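Side-chain contacts in cytochrome P450 (CYP102L1) (Mycobacterium phage Adler, PDB 6N6Q), which binds haem and, as a member of the cytochrome P450 family, probably acts as a monooxygenase that inserts oxygen into an organic substrate: residues Q37-E42 with G48-C53; E69-P74 with V371-H376; A130-E135 with N157-E162; I163-R166 with Q172-N175; R382-D387 with E399-L404. All blocks are in the same frame, centred on the assembly; numbering follows the deposited sequence.

Interaction 1. Residues Q37-E42 with G48-C53; sequences QGLTRE and GIFEQC
The Phe50 ring meets helix 37-42 at a slant: CG of Glu42 lies 3.5 Å from Phe50 CE2, and the carbonyl oxygen of Leu39 sits 3.7 Å from Phe50 CZ. Elsewhere the same ring stacks with His46, whose NE2 also hydrogen-bonds Glu42 OE1. The Glu42 carboxylate is therefore anchored outside the contact, and its plane is turned 66° from the phenyl ring. A side-chain amide lies beyond it: Gln52 OE1 approaches Glu42 CD to 3.9 Å without bonding, the two planes 57° apart. Here the N-terminal helix of the P450 fold, helix A in the usual lettering, rests on the first and outermost strand of the β1 sheet, the short helix and strand axes approaching to 10.3 Å. Because CG of Phe50 is lodged between its backbone N and carbonyl carbon (chi1 58°), the ring is brought up against the helix. Two residues further on, Gln52 lays its aliphatic stem against Leu39, with CD2 of Leu39 3.6 Å from Gln52 CG. The chain of Gln52 then bends at chi2, and NE2 makes a weak 3.3 Å hydrogen bond back to Cys53 O. Val61 of the adjacent strand 58-62 touches both Leu39 and Phe50.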
# COMPACT_ATOMS: atom_id res chain seq x y z
N GLN A 37 11.14 -8.38 9.27
CA GLN A 37 10.88 -9.38 10.31
C GLN A 37 12.14 -9.73 11.09
O GLN A 37 12.06 -10.08 12.27
CB GLN A 37 10.26 -10.63 9.69
CG GLN A 37 8.90 -10.39 9.05
CD GLN A 37 8.45 -11.55 8.19
OE1 GLN A 37 8.41 -12.70 8.64
NE2 GLN A 37 8.09 -11.26 6.95
N GLY A 38 13.31 -9.64 10.44
CA GLY A 38 14.57 -9.88 11.13
C GLY A 38 14.96 -8.73 12.03
O GLY A 38 15.48 -8.93 13.14
N LEU A 39 14.69 -7.50 11.59
CA LEU A 39 14.97 -6.33 12.42
C LEU A 39 14.09 -6.30 13.66
O LEU A 39 14.54 -5.86 14.72
CB LEU A 39 14.79 -5.05 11.60
CG LEU A 39 15.74 -4.84 10.43
CD1 LEU A 39 15.37 -3.60 9.63
CD2 LEU A 39 17.18 -4.75 10.93
N THR A 40 12.84 -6.76 13.54
CA THR A 40 11.95 -6.79 14.69
C THR A 40 12.46 -7.75 15.76
O THR A 40 12.48 -7.42 16.95
CB THR A 40 10.53 -7.18 14.25
OG1 THR A 40 10.01 -6.16 13.39
CG2 THR A 40 9.61 -7.35 15.45
N ARG A 41 12.88 -8.95 15.35
CA ARG A 41 13.48 -9.88 16.30
C ARG A 41 14.78 -9.32 16.87
O ARG A 41 15.07 -9.48 18.06
CB ARG A 41 13.73 -11.24 15.63
CG ARG A 41 12.48 -11.89 15.07
CD ARG A 41 12.74 -13.34 14.69
NE ARG A 41 11.54 -13.99 14.16
CZ ARG A 41 10.57 -14.49 14.91
NH1 ARG A 41 10.65 -14.43 16.23
NH2 ARG A 41 9.51 -15.06 14.34
N GLU A 42 15.57 -8.65 16.03
CA GLU A 42 16.79 -8.01 16.50
C GLU A 42 16.50 -6.87 17.47
O GLU A 42 17.28 -6.64 18.40
CB GLU A 42 17.60 -7.50 15.29
CG GLU A 42 18.69 -6.49 15.62
CD GLU A 42 19.82 -7.08 16.43
OE1 GLU A 42 20.61 -6.30 17.01
OE2 GLU A 42 19.93 -8.32 16.50
N GLY A 48 15.01 0.15 21.80
CA GLY A 48 14.24 1.00 20.92
C GLY A 48 15.01 1.63 19.77
O GLY A 48 14.39 2.29 18.93
N ILE A 49 16.33 1.45 19.71
CA ILE A 49 17.13 2.00 18.62
C ILE A 49 18.46 1.27 18.59
O ILE A 49 19.00 0.89 19.64
CB ILE A 49 17.30 3.53 18.76
CG1 ILE A 49 17.90 4.13 17.49
CG2 ILE A 49 18.14 3.87 19.98
CD1 ILE A 49 18.00 5.64 17.51
N PHE A 50 19.00 1.07 17.39
CA PHE A 50 20.21 0.27 17.20
C PHE A 50 20.66 0.42 15.75
O PHE A 50 20.03 1.13 14.96
CB PHE A 50 19.98 -1.19 17.56
CG PHE A 50 18.87 -1.84 16.78
CD1 PHE A 50 17.55 -1.71 17.19
CD2 PHE A 50 19.14 -2.57 15.64
CE1 PHE A 50 16.53 -2.30 16.47
CE2 PHE A 50 18.12 -3.16 14.92
CZ PHE A 50 16.81 -3.03 15.34
N GLU A 51 21.74 -0.27 15.41
CA GLU A 51 22.26 -0.35 14.05
C GLU A 51 22.20 -1.79 13.56
O GLU A 51 22.23 -2.74 14.35
CB GLU A 51 23.71 0.15 13.96
CG GLU A 51 23.90 1.64 14.18
CD GLU A 51 25.36 2.03 14.06
OE1 GLU A 51 26.23 1.20 14.40
OE2 GLU A 51 25.64 3.17 13.61
N GLN A 52 22.14 -1.95 12.24
CA GLN A 52 22.12 -3.28 11.65
C GLN A 52 22.46 -3.19 10.17
O GLN A 52 21.96 -2.32 9.46
CB GLN A 52 20.76 -3.96 11.83
CG GLN A 52 20.73 -5.40 11.37
CD GLN A 52 21.75 -6.25 12.11
OE1 GLN A 52 21.91 -6.13 13.32
NE2 GLN A 52 22.44 -7.11 11.37
N CYS A 53 23.31 -4.12 9.71
CA CYS A 53 23.60 -4.28 8.29
C CYS A 53 22.65 -5.35 7.73
O CYS A 53 22.75 -6.52 8.10
CB CYS A 53 25.05 -4.69 8.07
SG CYS A 53 26.27 -3.36 8.27

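Interaction 2. Residues E69-P74 with V371-H376; sequences EEINNP and VFVNLH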
# COMPACT_ATOMS: atom_id res chain seq x y z
N GLU A 69 7.96 8.60 18.09
CA GLU A 69 7.17 9.82 18.05
C GLU A 69 8.04 11.07 18.04
O GLU A 69 7.59 12.11 17.55
CB GLU A 69 6.18 9.86 19.22
CG GLU A 69 6.78 9.64 20.59
CD GLU A 69 5.72 9.41 21.65
OE1 GLU A 69 4.52 9.41 21.30
OE2 GLU A 69 6.09 9.22 22.83
N GLU A 70 9.26 10.99 18.57
CA GLU A 70 10.21 12.08 18.38
C GLU A 70 10.68 12.15 16.93
O GLU A 70 10.85 13.24 16.37
CB GLU A 70 11.41 11.92 19.31
CG GLU A 70 11.13 12.27 20.76
CD GLU A 70 12.30 11.98 21.67
OE1 GLU A 70 12.59 10.79 21.91
OE2 GLU A 70 12.96 12.94 22.14
N ILE A 71 10.88 10.98 16.30
CA ILE A 71 11.27 10.94 14.90
C ILE A 71 10.15 11.47 14.01
O ILE A 71 10.41 12.09 12.97
CB ILE A 71 11.68 9.50 14.51
CG1 ILE A 71 12.87 9.04 15.34
CG2 ILE A 71 12.02 9.41 13.03
CD1 ILE A 71 14.15 9.77 15.03
N ASN A 72 8.90 11.25 14.40
CA ASN A 72 7.75 11.73 13.64
C ASN A 72 7.43 13.20 13.89
O ASN A 72 6.33 13.64 13.53
CB ASN A 72 6.52 10.87 13.94
CG ASN A 72 6.68 9.44 13.45
OD1 ASN A 72 7.52 9.14 12.60
ND2 ASN A 72 5.86 8.54 13.99
N ASN A 73 8.33 13.95 14.51
CA ASN A 73 8.08 15.37 14.76
C ASN A 73 8.30 16.16 13.47
O ASN A 73 9.40 16.12 12.91
CB ASN A 73 8.99 15.89 15.86
CG ASN A 73 8.80 17.37 16.11
OD1 ASN A 73 9.50 18.20 15.54
ND2 ASN A 73 7.84 17.70 16.97
N PRO A 74 7.31 16.90 12.99
CA PRO A 74 7.46 17.58 11.69
C PRO A 74 8.41 18.76 11.71
O PRO A 74 8.92 19.13 10.65
CB PRO A 74 6.03 18.02 11.36
CG PRO A 74 5.38 18.18 12.70
CD PRO A 74 5.97 17.12 13.58
N VAL A 371 17.16 7.63 9.49
CA VAL A 371 16.84 6.45 10.28
C VAL A 371 15.64 5.76 9.65
O VAL A 371 14.97 6.30 8.76
CB VAL A 371 16.55 6.78 11.76
CG1 VAL A 371 17.75 7.47 12.40
CG2 VAL A 371 15.31 7.65 11.87
N PHE A 372 15.36 4.55 10.13
CA PHE A 372 14.23 3.75 9.67
C PHE A 372 13.29 3.52 10.84
O PHE A 372 13.70 3.01 11.88
CB PHE A 372 14.71 2.42 9.09
CG PHE A 372 13.59 1.50 8.66
CD1 PHE A 372 12.87 1.75 7.50
CD2 PHE A 372 13.28 0.38 9.41
CE1 PHE A 372 11.85 0.90 7.11
CE2 PHE A 372 12.26 -0.48 9.02
CZ PHE A 372 11.55 -0.21 7.87
N VAL A 373 12.03 3.90 10.66
CA VAL A 373 10.98 3.62 11.64
C VAL A 373 10.40 2.25 11.31
O VAL A 373 9.78 2.07 10.26
CB VAL A 373 9.90 4.70 11.64
CG1 VAL A 373 8.74 4.30 12.54
CG2 VAL A 373 10.49 6.04 12.09
N ASN A 374 10.61 1.28 12.19
CA ASN A 374 10.12 -0.08 11.99
C ASN A 374 8.69 -0.15 12.52
O ASN A 374 8.47 -0.35 13.72
CB ASN A 374 11.03 -1.09 12.69
CG ASN A 374 10.72 -2.53 12.32
OD1 ASN A 374 9.60 -2.85 11.92
ND2 ASN A 374 11.71 -3.40 12.44
N LEU A 375 7.72 0.00 11.62
CA LEU A 375 6.32 -0.04 12.02
C LEU A 375 5.91 -1.43 12.47
O LEU A 375 5.14 -1.58 13.43
CB LEU A 375 5.42 0.43 10.88
CG LEU A 375 5.42 1.92 10.55
CD1 LEU A 375 4.69 2.17 9.25
CD2 LEU A 375 4.79 2.72 11.69
N HIS A 376 6.40 -2.47 11.79
CA HIS A 376 6.04 -3.84 12.15
C HIS A 376 6.45 -4.16 13.58
O HIS A 376 5.71 -4.83 14.31
CB HIS A 376 6.67 -4.83 11.18
CG HIS A 376 6.57 -6.25 11.63
ND1 HIS A 376 7.66 -7.01 11.96
CD2 HIS A 376 5.49 -7.05 11.81
CE1 HIS A 376 7.27 -8.22 12.32
NE2 HIS A 376 5.95 -8.27 12.24
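Ile71 points its CG2 methyl at two valines that project from the same side of strand 371-374, a contact that seats the end of helix B on the central strand of the P450 β1 sheet. The two approaches differ. Ile71 and Val373 lie alongside with their chains running opposite ways, CG2 meeting CG2 at 3.8 Å, whereas Ile71 and Val371 are set aslant, with 3.9 Å between their CG2 atoms. CD1 of Ile71 adds a second touch on Val371 CG2 at 4.0 Å, so both arms of the isoleucine bear on that one methyl. The torsions account for this grip: with CG1 of Ile71 beside the backbone N (chi1 -61°), CG2 is swung anti to the same nitrogen and faces the strand. Phe372, between the two valines, sends its ring to the other side of the sheet. The isoleucine-valine core of the contact is apolar and buried, while backbone bonds from Val371 and Val373 to Arg350 and Tyr348 join this strand to strand 347-352. At the strand's last residue, Asn374 serves as N-cap of helix 375-379, its OD1 accepting from Ala377 N. The haem is not far off, about 8 Å from the side chain of Asn72. Asn72 OD1, hydrogen-bonded to Tyr348 OH, comes within 4.3 Å of Val373 CG2.

Interaction 3. Residues A130-E135 with N157-E162; sequences AATVRE and NRLTIE
Thr132 and Leu159 anchor a buried, nearly antiparallel helix-helix packing in the four-helix core of the P450 fold, where helix D (119-145) lies against helix E (152-169). The short axes run at 152° and approach to 9.9 Å. Thr132 uses its methyl, not its hydroxyl: CG2 stands anti to the backbone N and reaches 3.7 Å from Glu162 CB and 3.8 Å from Leu159 CD1, as if wedged between residues one turn apart on helix E. Its OG1 is turned back along its own helix, beside the backbone N, and hydrogen-bonds Arg128 O. Against Glu162 the threonine lies at about a right angle. Only the aliphatic base of that glutamate takes part, for the chain folds at chi2 (-54°) and carries the carboxylate off to the loop after helix E, where OE2 accepts from Asn174 N and OE1 from Phe173 N; OE1 also forms a salt bridge with Arg166. The other two helices of the core close around the pair: Val133 touches Ala435 of helix L, and Thr160, on the far side of helix E, bonds Ser280 O of helix I. Leu159, with CG anti to its nitrogen (chi1 169°), drives CD1 onto the backbone of helix D, 3.8 Å from Thr132 O and 4.3 Å from Val133 CA.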
# COMPACT_ATOMS: atom_id res chain seq x y z
N ALA A 130 -17.16 0.33 -6.78
CA ALA A 130 -18.11 -0.73 -6.48
C ALA A 130 -18.40 -1.58 -7.71
O ALA A 130 -18.57 -2.80 -7.60
CB ALA A 130 -19.41 -0.14 -5.93
N ALA A 131 -18.45 -0.96 -8.89
CA ALA A 131 -18.66 -1.73 -10.11
C ALA A 131 -17.49 -2.68 -10.38
O ALA A 131 -17.70 -3.78 -10.91
CB ALA A 131 -18.86 -0.79 -11.30
N THR A 132 -16.27 -2.27 -10.03
CA THR A 132 -15.11 -3.12 -10.25
C THR A 132 -15.11 -4.30 -9.29
O THR A 132 -14.71 -5.41 -9.66
CB THR A 132 -13.83 -2.30 -10.13
OG1 THR A 132 -13.90 -1.18 -11.02
CG2 THR A 132 -12.62 -3.14 -10.49
N VAL A 133 -15.54 -4.08 -8.05
CA VAL A 133 -15.68 -5.18 -7.10
C VAL A 133 -16.73 -6.18 -7.60
O VAL A 133 -16.55 -7.40 -7.49
CB VAL A 133 -16.03 -4.65 -5.70
CG1 VAL A 133 -16.18 -5.80 -4.72
CG2 VAL A 133 -14.96 -3.68 -5.22
N ARG A 134 -17.82 -5.67 -8.17
CA ARG A 134 -18.85 -6.54 -8.74
C ARG A 134 -18.25 -7.47 -9.80
O ARG A 134 -18.60 -8.65 -9.87
CB ARG A 134 -19.98 -5.70 -9.35
CG ARG A 134 -21.11 -6.53 -9.95
CD ARG A 134 -21.81 -7.33 -8.87
NE ARG A 134 -22.83 -8.23 -9.40
CZ ARG A 134 -24.11 -7.90 -9.56
NH1 ARG A 134 -24.52 -6.68 -9.24
NH2 ARG A 134 -24.97 -8.79 -10.03
N GLU A 135 -17.33 -6.94 -10.61
CA GLU A 135 -16.70 -7.76 -11.65
C GLU A 135 -15.88 -8.89 -11.05
O GLU A 135 -15.83 -9.99 -11.61
CB GLU A 135 -15.84 -6.87 -12.54
CG GLU A 135 -15.18 -7.59 -13.71
CD GLU A 135 -14.50 -6.63 -14.67
OE1 GLU A 135 -15.09 -5.58 -14.96
OE2 GLU A 135 -13.37 -6.93 -15.12
N ASN A 157 -4.55 -8.46 -6.19
CA ASN A 157 -3.68 -7.49 -6.85
C ASN A 157 -4.19 -7.11 -8.23
O ASN A 157 -4.02 -5.96 -8.65
CB ASN A 157 -2.25 -8.01 -6.92
CG ASN A 157 -1.22 -6.92 -6.71
OD1 ASN A 157 -1.35 -5.82 -7.25
ND2 ASN A 157 -0.21 -7.21 -5.91
N ARG A 158 -4.82 -8.05 -8.94
CA ARG A 158 -5.50 -7.68 -10.18
C ARG A 158 -6.67 -6.75 -9.92
O ARG A 158 -6.97 -5.88 -10.74
CB ARG A 158 -6.00 -8.93 -10.92
CG ARG A 158 -4.96 -10.00 -11.17
CD ARG A 158 -5.50 -11.05 -12.12
NE ARG A 158 -5.56 -10.55 -13.49
CZ ARG A 158 -6.46 -10.92 -14.39
NH1 ARG A 158 -7.41 -11.78 -14.07
NH2 ARG A 158 -6.43 -10.41 -15.62
N LEU A 159 -7.34 -6.91 -8.77
CA LEU A 159 -8.50 -6.08 -8.46
C LEU A 159 -8.09 -4.64 -8.18
O LEU A 159 -8.60 -3.71 -8.82
CB LEU A 159 -9.25 -6.67 -7.26
CG LEU A 159 -10.33 -5.75 -6.68
CD1 LEU A 159 -11.42 -5.47 -7.71
CD2 LEU A 159 -10.92 -6.33 -5.40
N THR A 160 -7.18 -4.44 -7.23
CA THR A 160 -6.81 -3.08 -6.84
C THR A 160 -6.17 -2.32 -7.98
O THR A 160 -6.25 -1.08 -8.03
CB THR A 160 -5.87 -3.12 -5.63
OG1 THR A 160 -4.64 -3.75 -5.99
CG2 THR A 160 -6.52 -3.89 -4.48
N ILE A 161 -5.52 -3.02 -8.92
CA ILE A 161 -5.03 -2.37 -10.13
C ILE A 161 -6.19 -1.76 -10.91
O ILE A 161 -6.17 -0.59 -11.29
CB ILE A 161 -4.23 -3.36 -10.99
CG1 ILE A 161 -2.82 -3.54 -10.43
CG2 ILE A 161 -4.17 -2.88 -12.44
CD1 ILE A 161 -2.06 -4.67 -11.07
N GLU A 162 -7.24 -2.56 -11.14
CA GLU A 162 -8.40 -2.06 -11.87
C GLU A 162 -9.13 -0.98 -11.08
O GLU A 162 -9.69 -0.05 -11.68
CB GLU A 162 -9.34 -3.20 -12.22
CG GLU A 162 -8.74 -4.21 -13.19
CD GLU A 162 -8.22 -3.56 -14.45
OE1 GLU A 162 -8.90 -2.67 -15.00
OE2 GLU A 162 -7.11 -3.94 -14.90

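Interaction 4. Residues I163-R166 with Q172-N175; sequences IISR and QFNN
Arg166 and Ser165, near the C-terminal end of helix E of the P450 fold, hold the loop that leads on toward helix F, with a tight inner part and a more open outer one. On the inner side, CB of Ser165 presses on the Phe173 ring at a slant, 3.6 Å from CE2. The serine hydroxyl stays within the helix-loop junction, hydrogen-bonded to Ile161 O and Tyr171 O, while Phe173 packs onward against Leu276 of helix 265-296 and the ring of Phe184. A polar grip adds to this. An extended chain carries the Arg166 guanidinium out to the loop, where NH2 donates to Asn174 O at 2.8 Å, the bond bent, with an N-H...O angle of 131°; the oxygen lies in the guanidinium plane, and the donor in the carbonyl plane. Salt bridges from NE to Glu162 and from NH1 to Glu135 fix the rotation of the group and probably balance its charge. The outer side belongs to Gln172, an exposed residue whose amide is stacked on one guanidinium face, the planes 20° apart. It is held there by flat contact rather than by a bond to the arginine, CD lying 3.4 Å from Arg166 NH2. With the chain extended beyond CG, Gln172 OE1 sits over the centre of the guanidinium, 3.4 Å above its plane and 3.5 Å from Arg166 CZ.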
# COMPACT_ATOMS: atom_id res chain seq x y z
N ILE A 163 -9.15 -1.08 -9.75
CA ILE A 163 -9.83 -0.07 -8.95
C ILE A 163 -9.17 1.29 -9.13
O ILE A 163 -9.85 2.30 -9.35
CB ILE A 163 -9.85 -0.49 -7.47
CG1 ILE A 163 -10.86 -1.63 -7.26
CG2 ILE A 163 -10.19 0.70 -6.57
CD1 ILE A 163 -11.03 -2.04 -5.82
N ILE A 164 -7.84 1.34 -9.05
CA ILE A 164 -7.14 2.62 -9.17
C ILE A 164 -7.22 3.14 -10.60
O ILE A 164 -7.49 4.33 -10.83
CB ILE A 164 -5.68 2.48 -8.70
CG1 ILE A 164 -5.64 1.99 -7.26
CG2 ILE A 164 -4.96 3.81 -8.83
CD1 ILE A 164 -4.24 1.73 -6.77
N SER A 165 -6.98 2.27 -11.58
CA SER A 165 -6.93 2.72 -12.97
C SER A 165 -8.30 3.18 -13.46
O SER A 165 -8.42 4.23 -14.10
CB SER A 165 -6.38 1.61 -13.86
OG SER A 165 -7.22 0.48 -13.87
N ARG A 166 -9.35 2.41 -13.16
CA ARG A 166 -10.68 2.77 -13.66
C ARG A 166 -11.26 3.95 -12.89
O ARG A 166 -11.85 4.85 -13.48
CB ARG A 166 -11.62 1.57 -13.58
CG ARG A 166 -11.16 0.37 -14.40
CD ARG A 166 -12.11 -0.80 -14.21
NE ARG A 166 -11.55 -2.05 -14.73
CZ ARG A 166 -12.24 -3.18 -14.83
NH1 ARG A 166 -13.51 -3.22 -14.45
NH2 ARG A 166 -11.66 -4.27 -15.31
N GLN A 172 -8.89 0.84 -18.30
CA GLN A 172 -8.97 -0.56 -17.93
C GLN A 172 -7.78 -1.31 -18.51
O GLN A 172 -7.49 -1.18 -19.70
CB GLN A 172 -10.29 -1.18 -18.42
CG GLN A 172 -10.39 -2.68 -18.21
CD GLN A 172 -11.77 -3.22 -18.50
OE1 GLN A 172 -12.78 -2.57 -18.20
NE2 GLN A 172 -11.84 -4.41 -19.09
N PHE A 173 -7.10 -2.07 -17.67
CA PHE A 173 -5.96 -2.89 -18.09
C PHE A 173 -6.33 -4.35 -18.28
O PHE A 173 -5.92 -4.96 -19.28
CB PHE A 173 -4.82 -2.78 -17.08
CG PHE A 173 -4.13 -1.44 -17.09
CD1 PHE A 173 -3.32 -1.08 -18.15
CD2 PHE A 173 -4.30 -0.56 -16.04
CE1 PHE A 173 -2.68 0.15 -18.16
CE2 PHE A 173 -3.66 0.67 -16.05
CZ PHE A 173 -2.86 1.03 -17.11
N ASN A 174 -7.08 -4.93 -17.35
CA ASN A 174 -7.47 -6.33 -17.42
C ASN A 174 -8.95 -6.47 -17.13
O ASN A 174 -9.56 -5.63 -16.46
CB ASN A 174 -6.67 -7.19 -16.43
CG ASN A 174 -5.27 -7.49 -16.91
OD1 ASN A 174 -5.06 -7.81 -18.09
ND2 ASN A 174 -4.30 -7.40 -16.01
N ASN A 175 -9.54 -7.54 -17.65
CA ASN A 175 -10.88 -7.97 -17.28
C ASN A 175 -10.73 -9.04 -16.21
O ASN A 175 -10.08 -10.06 -16.43
CB ASN A 175 -11.64 -8.51 -18.50
CG ASN A 175 -13.06 -8.91 -18.16
OD1 ASN A 175 -13.33 -10.07 -17.86
ND2 ASN A 175 -13.98 -7.95 -18.21

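Interaction 5. Residues R382-D387 with E399-L404; sequences RSWGPD and ENRRKL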
# COMPACT_ATOMS: atom_id res chain seq x y z
N ARG A 382 5.54 -4.36 22.79
CA ARG A 382 4.96 -4.75 24.07
C ARG A 382 4.00 -3.70 24.62
O ARG A 382 3.14 -4.04 25.44
CB ARG A 382 6.08 -5.03 25.08
CG ARG A 382 5.64 -5.75 26.34
CD ARG A 382 6.85 -6.25 27.13
NE ARG A 382 7.73 -5.16 27.55
CZ ARG A 382 7.68 -4.58 28.75
NH1 ARG A 382 6.80 -4.99 29.65
NH2 ARG A 382 8.53 -3.60 29.04
N SER A 383 4.12 -2.45 24.19
CA SER A 383 3.23 -1.39 24.66
C SER A 383 1.79 -1.58 24.19
O SER A 383 0.89 -0.91 24.72
CB SER A 383 3.74 -0.03 24.20
OG SER A 383 3.97 -0.01 22.80
N TRP A 384 1.54 -2.47 23.23
CA TRP A 384 0.18 -2.80 22.82
C TRP A 384 -0.47 -3.83 23.73
O TRP A 384 -1.54 -4.36 23.39
CB TRP A 384 0.18 -3.32 21.37
CG TRP A 384 0.29 -2.23 20.35
CD1 TRP A 384 1.44 -1.70 19.83
CD2 TRP A 384 -0.79 -1.53 19.72
NE1 TRP A 384 1.14 -0.72 18.92
CE2 TRP A 384 -0.22 -0.60 18.83
CE3 TRP A 384 -2.18 -1.61 19.82
CZ2 TRP A 384 -0.99 0.25 18.04
CZ3 TRP A 384 -2.95 -0.76 19.04
CH2 TRP A 384 -2.35 0.16 18.16
N GLY A 385 0.14 -4.13 24.88
CA GLY A 385 -0.40 -5.10 25.80
C GLY A 385 0.25 -6.45 25.64
O GLY A 385 1.00 -6.71 24.69
N PRO A 386 -0.03 -7.37 26.58
CA PRO A 386 0.58 -8.70 26.51
C PRO A 386 0.05 -9.57 25.38
O PRO A 386 0.66 -10.60 25.08
CB PRO A 386 0.24 -9.31 27.87
CG PRO A 386 -1.01 -8.61 28.29
CD PRO A 386 -0.89 -7.21 27.76
N ASP A 387 -1.05 -9.18 24.74
CA ASP A 387 -1.64 -9.94 23.64
C ASP A 387 -1.42 -9.24 22.30
O ASP A 387 -2.30 -9.23 21.43
CB ASP A 387 -3.13 -10.17 23.88
CG ASP A 387 -3.91 -8.87 24.01
OD1 ASP A 387 -3.28 -7.79 24.11
OD2 ASP A 387 -5.16 -8.92 24.02
N GLU A 399 -11.66 3.70 22.54
CA GLU A 399 -11.59 3.55 23.99
C GLU A 399 -10.50 2.57 24.40
O GLU A 399 -9.76 2.82 25.36
CB GLU A 399 -12.94 3.10 24.55
CG GLU A 399 -14.03 4.16 24.47
CD GLU A 399 -13.63 5.47 25.12
OE1 GLU A 399 -13.65 6.51 24.44
OE2 GLU A 399 -13.27 5.45 26.32
N ASN A 400 -10.38 1.44 23.68
CA ASN A 400 -9.38 0.44 24.04
C ASN A 400 -7.96 0.94 23.82
O ASN A 400 -7.03 0.51 24.52
CB ASN A 400 -9.61 -0.85 23.25
CG ASN A 400 -10.86 -1.58 23.70
OD1 ASN A 400 -11.68 -1.05 24.45
ND2 ASN A 400 -11.01 -2.82 23.25
N ARG A 401 -7.76 1.85 22.85
CA ARG A 401 -6.43 2.38 22.60
C ARG A 401 -6.08 3.52 23.54
O ARG A 401 -4.89 3.78 23.78
CB ARG A 401 -6.31 2.85 21.15
CG ARG A 401 -6.27 1.73 20.13
CD ARG A 401 -6.11 2.31 18.74
NE ARG A 401 -5.10 3.36 18.73
CZ ARG A 401 -4.92 4.22 17.73
NH1 ARG A 401 -5.68 4.14 16.65
NH2 ARG A 401 -3.97 5.15 17.82
N ARG A 402 -7.08 4.23 24.06
CA ARG A 402 -6.83 5.27 25.05
C ARG A 402 -6.32 4.69 26.37
O ARG A 402 -5.73 5.43 27.17
CB ARG A 402 -8.11 6.08 25.27
CG ARG A 402 -7.93 7.35 26.08
CD ARG A 402 -8.92 8.42 25.64
NE ARG A 402 -8.96 9.56 26.56
CZ ARG A 402 -9.50 10.73 26.27
NH1 ARG A 402 -10.05 10.93 25.08
NH2 ARG A 402 -9.49 11.71 27.16
N LYS A 403 -6.51 3.40 26.59
CA LYS A 403 -6.06 2.72 27.80
C LYS A 403 -4.63 2.19 27.70
O LYS A 403 -4.21 1.40 28.55
CB LYS A 403 -7.01 1.56 28.13
CG LYS A 403 -8.46 1.97 28.31
CD LYS A 403 -9.41 0.85 27.91
CE LYS A 403 -9.13 -0.43 28.66
NZ LYS A 403 -10.14 -1.48 28.35
N LEU A 404 -3.88 2.61 26.68
CA LEU A 404 -2.55 2.06 26.42
C LEU A 404 -1.43 2.99 26.84
O LEU A 404 -0.49 2.57 27.53
CB LEU A 404 -2.41 1.72 24.93
CG LEU A 404 -3.25 0.56 24.40
CD1 LEU A 404 -3.06 0.40 22.90
CD2 LEU A 404 -2.90 -0.73 25.12
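With chi1 at -78° the indole of Trp384 stands beside its own backbone N, and chi2 near 89° turns the six-membered ring toward Leu404, although the CB of the tryptophan points the other way. Leu404 is set similarly at chi1 (-68°) and faces the loop directly. The two belong to the P450 meander region, between the K' helix and the cysteine loop that ligates the haem, and the contact joins loop 382-387 to the end of helix 398-402 and the turn that follows it. Leu404 CD1 approaches the benzo part of the indole at a slant, 3.8 Å from Trp384 CE3 and 4.0 Å from Trp384 CZ3. Further along that ring, Arg401 passes its NE 4.3 Å from Trp384 CH2, a loose touch; the same nitrogen has a weak hydrogen bond to His407. Trp384 is anchored: NE1 hydrogen-bonds Ile408 O, and the ring makes a cation-pi contact with Arg340, the arginine of the ExxR motif. Asp387, further along the loop, forms salt bridges with Lys392 and Arg395, the latter in the Pro-Glu-Arg sequence of this region. The second methyl of Leu404, CD2, rests on the loop backbone, 3.8 Å from Ser383 O.

In the fold
Interactions 1 and 2 serve the same β1 sheet, one at its outermost strand and the other at its centre, and they touch through Thr40 OG1 and His376 ND1, 2.9 Å apart. Interactions 3 and 4 share helix 152-169 on the opposite side of the chain's centre from both, their own centres 7 Å apart. There the chemistry changes over a short distance, from methyl packing between helices to a charged and hydrogen-bonded junction where helix meets loop. Interactions 1, 2 and 3 are buried, 4 and 5 only partly so. Interaction 2 is mainly apolar, whereas interaction 1 mixes aromatic, aliphatic and amide groups. Interaction 5, about 25 Å from the chain centre, combines leucine-indole packing with a loosely placed arginine.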